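Local coordinates for CBS domain protein (Bacillus anthracis, PDB 3LQN) that is of unknown function but carries paired CBS domains, which in related proteins often bind adenosine-containing ligands and regulate partner activities, at residues A[97-102]-A[120-125]. Numbering follows the deposited sequence. Where two conformers were deposited one is given.
Sequences IPVLKL and CAVNED
V99, L100 and K101 pair with C120, A121 and V122 in parallel register, the short strand axes approaching to 4.6 Å with 39° between their directions. Backbone bonds alternate across the seam as a parallel pairing requires: C120 N donates to P98 O, L100 N to C120 O and V122 N to L100 O. Of these the L100 N to C120 O bond is the shortest, at 2.8 Å. The last, L102 N to V122 O, is weak at 3.4 Å, evidence that the pairing slackens as the strands end. At the opposite end a water lies close to P98 O and C120 N, but its separation of 2.5 Å from P98 O is too short for an ordinary hydrogen bond and leaves the site doubtful.

V99, C120, K101 and V122 share one face. There the V99 and V122 side chains cross at about a right angle. V99 CG1, anti to the backbone N (chi1 177°), meets V122 CG2 at 3.4 Å, tighter than usual for two carbons; the closeness is doubtful, since it holds for one of two deposited positions of V99. I97 CD1 reaches C120 SG at 4.3 Å, and L60 of strand 60-65 touches I97, V99 and C120. The K101 chain, bent at chi2, chi3 and chi4, brings NZ to 3.7 Å from E124 CA, an approach made uncertain by the poor order of E124; the salt bridge of NZ is with E103.

L100 and A121 occupy the other face, where L100 packs on A109 and M112 of helix 106-115. Beyond the strands, L102 and N123 lie side by side, pointing the same way, with L102 CD1 3.8 Å from N123 CB. Strand 99-101, helix 106-115 and strand 118-122 thus form the beta-alpha-beta unit characteristic of a CBS domain.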
ATOM      1  N   ILE A  97      -9.579  13.310   3.010  1.00 28.99           N
ATOM      2  CA  ILE A  97      -8.262  12.726   2.856  1.00 29.89           C
ATOM      3  C   ILE A  97      -7.207  13.611   3.482  1.00 36.31           C
ATOM      4  O   ILE A  97      -7.425  14.822   3.630  1.00 32.46           O
ATOM      5  CB  ILE A  97      -7.886  12.568   1.381  1.00 36.33           C
ATOM      6  CG1 ILE A  97      -8.042  13.906   0.656  1.00 29.31           C
ATOM      7  CG2 ILE A  97      -8.722  11.425   0.752  1.00 46.65           C
ATOM      8  CD1 ILE A  97      -7.250  14.059  -0.668  1.00 34.04           C
ATOM      9  N   PRO A  98      -6.048  13.004   3.795  1.00 45.41           N
ATOM     10  CA  PRO A  98      -4.875  13.671   4.360  1.00 45.78           C
ATOM     11  C   PRO A  98      -4.247  14.648   3.346  1.00 32.10           C
ATOM     12  O   PRO A  98      -3.859  14.234   2.252  1.00 42.14           O
ATOM     13  CB  PRO A  98      -3.933  12.487   4.646  1.00 38.58           C
ATOM     14  CG  PRO A  98      -4.264  11.494   3.537  1.00 47.78           C
ATOM     15  CD  PRO A  98      -5.781  11.571   3.516  1.00 42.07           C
ATOM     16  N   VAL A  99      -4.138  15.927   3.707  0.60 32.38           N
ATOM     17  CA  VAL A  99      -3.477  16.910   2.850  0.60 29.62           C
ATOM     18  C   VAL A  99      -2.522  17.828   3.632  0.60 29.32           C
ATOM     19  O   VAL A  99      -2.858  18.350   4.702  0.60 30.08           O
ATOM     20  CB  VAL A  99      -4.498  17.773   2.050  0.60 31.26           C
ATOM     21  CG1 VAL A  99      -3.777  18.831   1.220  0.60 28.07           C
ATOM     22  CG2 VAL A  99      -5.348  16.888   1.123  0.60 27.19           C
ATOM     23  N   LEU A 100      -1.328  18.015   3.092  1.00 27.87           N
ATOM     24  CA  LEU A 100      -0.341  18.881   3.735  1.00 30.09           C
ATOM     25  C   LEU A 100       0.010  19.999   2.760  1.00 32.32           C
ATOM     26  O   LEU A 100      -0.119  19.835   1.576  1.00 33.66           O
ATOM     27  CB  LEU A 100       0.910  18.109   4.116  1.00 26.47           C
ATOM     28  CG  LEU A 100       0.628  17.125   5.259  1.00 35.75           C
ATOM     29  CD1 LEU A 100       1.855  16.373   5.566  1.00 39.89           C
ATOM     30  CD2 LEU A 100       0.145  17.839   6.515  1.00 35.23           C
ATOM     31  N   LYS A 101       0.435  21.134   3.299  1.00 29.89           N
ATOM     32  CA  LYS A 101       0.958  22.249   2.484  1.00 25.03           C
ATOM     33  C   LYS A 101       2.445  22.010   2.218  1.00 25.29           C
ATOM     34  O   LYS A 101       3.127  21.292   2.962  1.00 28.71           O
ATOM     35  CB  LYS A 101       0.852  23.547   3.288  1.00 39.79           C
ATOM     36  CG  LYS A 101      -0.516  23.872   3.838  1.00 56.04           C
ATOM     37  CD  LYS A 101      -0.680  25.389   3.877  1.00 64.17           C
ATOM     38  CE  LYS A 101      -0.616  25.959   2.463  1.00 71.36           C
ATOM     39  NZ  LYS A 101      -0.006  27.329   2.361  1.00 73.79           N
ATOM     40  N   LEU A 102       2.946  22.628   1.168  1.00 29.61           N
ATOM     41  CA  LEU A 102       4.351  22.507   0.811  1.00 30.92           C
ATOM     42  C   LEU A 102       5.277  22.843   1.963  1.00 34.18           C
ATOM     43  O   LEU A 102       6.341  22.256   2.074  1.00 31.38           O
ATOM     44  CB  LEU A 102       4.651  23.502  -0.319  1.00 30.78           C
ATOM     45  CG  LEU A 102       3.921  23.328  -1.633  1.00 33.73           C
ATOM     46  CD1 LEU A 102       3.983  24.649  -2.406  1.00 35.67           C
ATOM     47  CD2 LEU A 102       4.573  22.185  -2.408  1.00 36.43           C
ATOM     48  N   CYS A 120      -1.506  13.922   0.125  1.00 26.18           N
ATOM     49  CA  CYS A 120      -1.371  14.840  -0.959  1.00 22.86           C
ATOM     50  C   CYS A 120      -0.882  16.163  -0.412  1.00 21.48           C
ATOM     51  O   CYS A 120      -1.322  16.602   0.637  1.00 28.73           O
ATOM     52  CB  CYS A 120      -2.745  15.048  -1.619  1.00 22.62           C
ATOM     53  SG  CYS A 120      -3.371  13.564  -2.493  1.00 27.58           S
ATOM     54  N   ALA A 121      -0.003  16.791  -1.179  1.00 24.63           N
ATOM     55  CA  ALA A 121       0.513  18.107  -0.917  1.00 24.05           C
ATOM     56  C   ALA A 121      -0.214  19.066  -1.829  1.00 25.93           C
ATOM     57  O   ALA A 121      -0.357  18.786  -2.998  1.00 25.88           O
ATOM     58  CB  ALA A 121       1.975  18.133  -1.230  1.00 27.03           C
ATOM     59  N   VAL A 122      -0.634  20.217  -1.292  1.00 29.54           N
ATOM     60  CA  VAL A 122      -1.265  21.254  -2.091  1.00 31.71           C
ATOM     61  C   VAL A 122      -0.577  22.583  -1.767  1.00 34.86           C
ATOM     62  O   VAL A 122       0.111  22.698  -0.747  1.00 33.76           O
ATOM     63  CB  VAL A 122      -2.748  21.362  -1.776  1.00 31.71           C
ATOM     64  CG1 VAL A 122      -3.483  20.029  -2.155  1.00 31.08           C
ATOM     65  CG2 VAL A 122      -2.938  21.693  -0.322  1.00 35.85           C
ATOM     66  N   ASN A 123      -0.709  23.551  -2.658  1.00 27.66           N
ATOM     67  CA  ASN A 123      -0.208  24.894  -2.341  1.00 33.80           C
ATOM     68  C   ASN A 123      -1.277  25.716  -1.666  1.00 40.62           C
ATOM     69  O   ASN A 123      -2.369  25.217  -1.396  1.00 39.98           O
ATOM     70  CB  ASN A 123       0.488  25.601  -3.522  1.00 37.00           C
ATOM     71  CG  ASN A 123      -0.479  26.131  -4.583  1.00 45.79           C
ATOM     72  OD1 ASN A 123      -1.697  26.023  -4.457  1.00 40.97           O
ATOM     73  ND2 ASN A 123       0.082  26.706  -5.643  1.00 45.97           N
ATOM     74  N   GLU A 124      -0.938  26.958  -1.349  1.00 47.71           N
ATOM     75  CA  GLU A 124      -1.872  27.890  -0.739  1.00 67.38           C
ATOM     76  C   GLU A 124      -3.280  27.742  -1.335  1.00 57.61           C
ATOM     77  O   GLU A 124      -4.258  27.596  -0.600  1.00 60.15           O
ATOM     78  CB  GLU A 124      -1.341  29.330  -0.899  1.00 79.73           C
ATOM     79  CG  GLU A 124      -0.807  29.645  -2.316  1.00 87.05           C
ATOM     80  CD  GLU A 124      -0.040  30.967  -2.432  1.00 88.93           C
ATOM     81  OE1 GLU A 124      -0.160  31.826  -1.531  1.00 93.29           O
ATOM     82  OE2 GLU A 124       0.682  31.145  -3.438  1.00 79.91           O
ATOM     83  N   ASP A 125      -3.360  27.748  -2.666  1.00 55.52           N
ATOM     84  CA  ASP A 125      -4.633  27.805  -3.401  1.00 55.31           C
ATOM     85  C   ASP A 125      -5.258  26.449  -3.721  1.00 52.15           C
ATOM     86  O   ASP A 125      -6.138  26.360  -4.591  1.00 43.26           O
ATOM     87  CB  ASP A 125      -4.447  28.536  -4.742  1.00 62.01           C
ATOM     88  CG  ASP A 125      -3.870  29.937  -4.587  1.00 66.33           C
ATOM     89  OD1 ASP A 125      -4.374  30.709  -3.743  1.00 56.06           O
ATOM     90  OD2 ASP A 125      -2.918  30.266  -5.331  1.00 71.86           O
TER
HETATM   91  O   HOH W   1      -4.220  12.420   0.526  1.00 45.16           O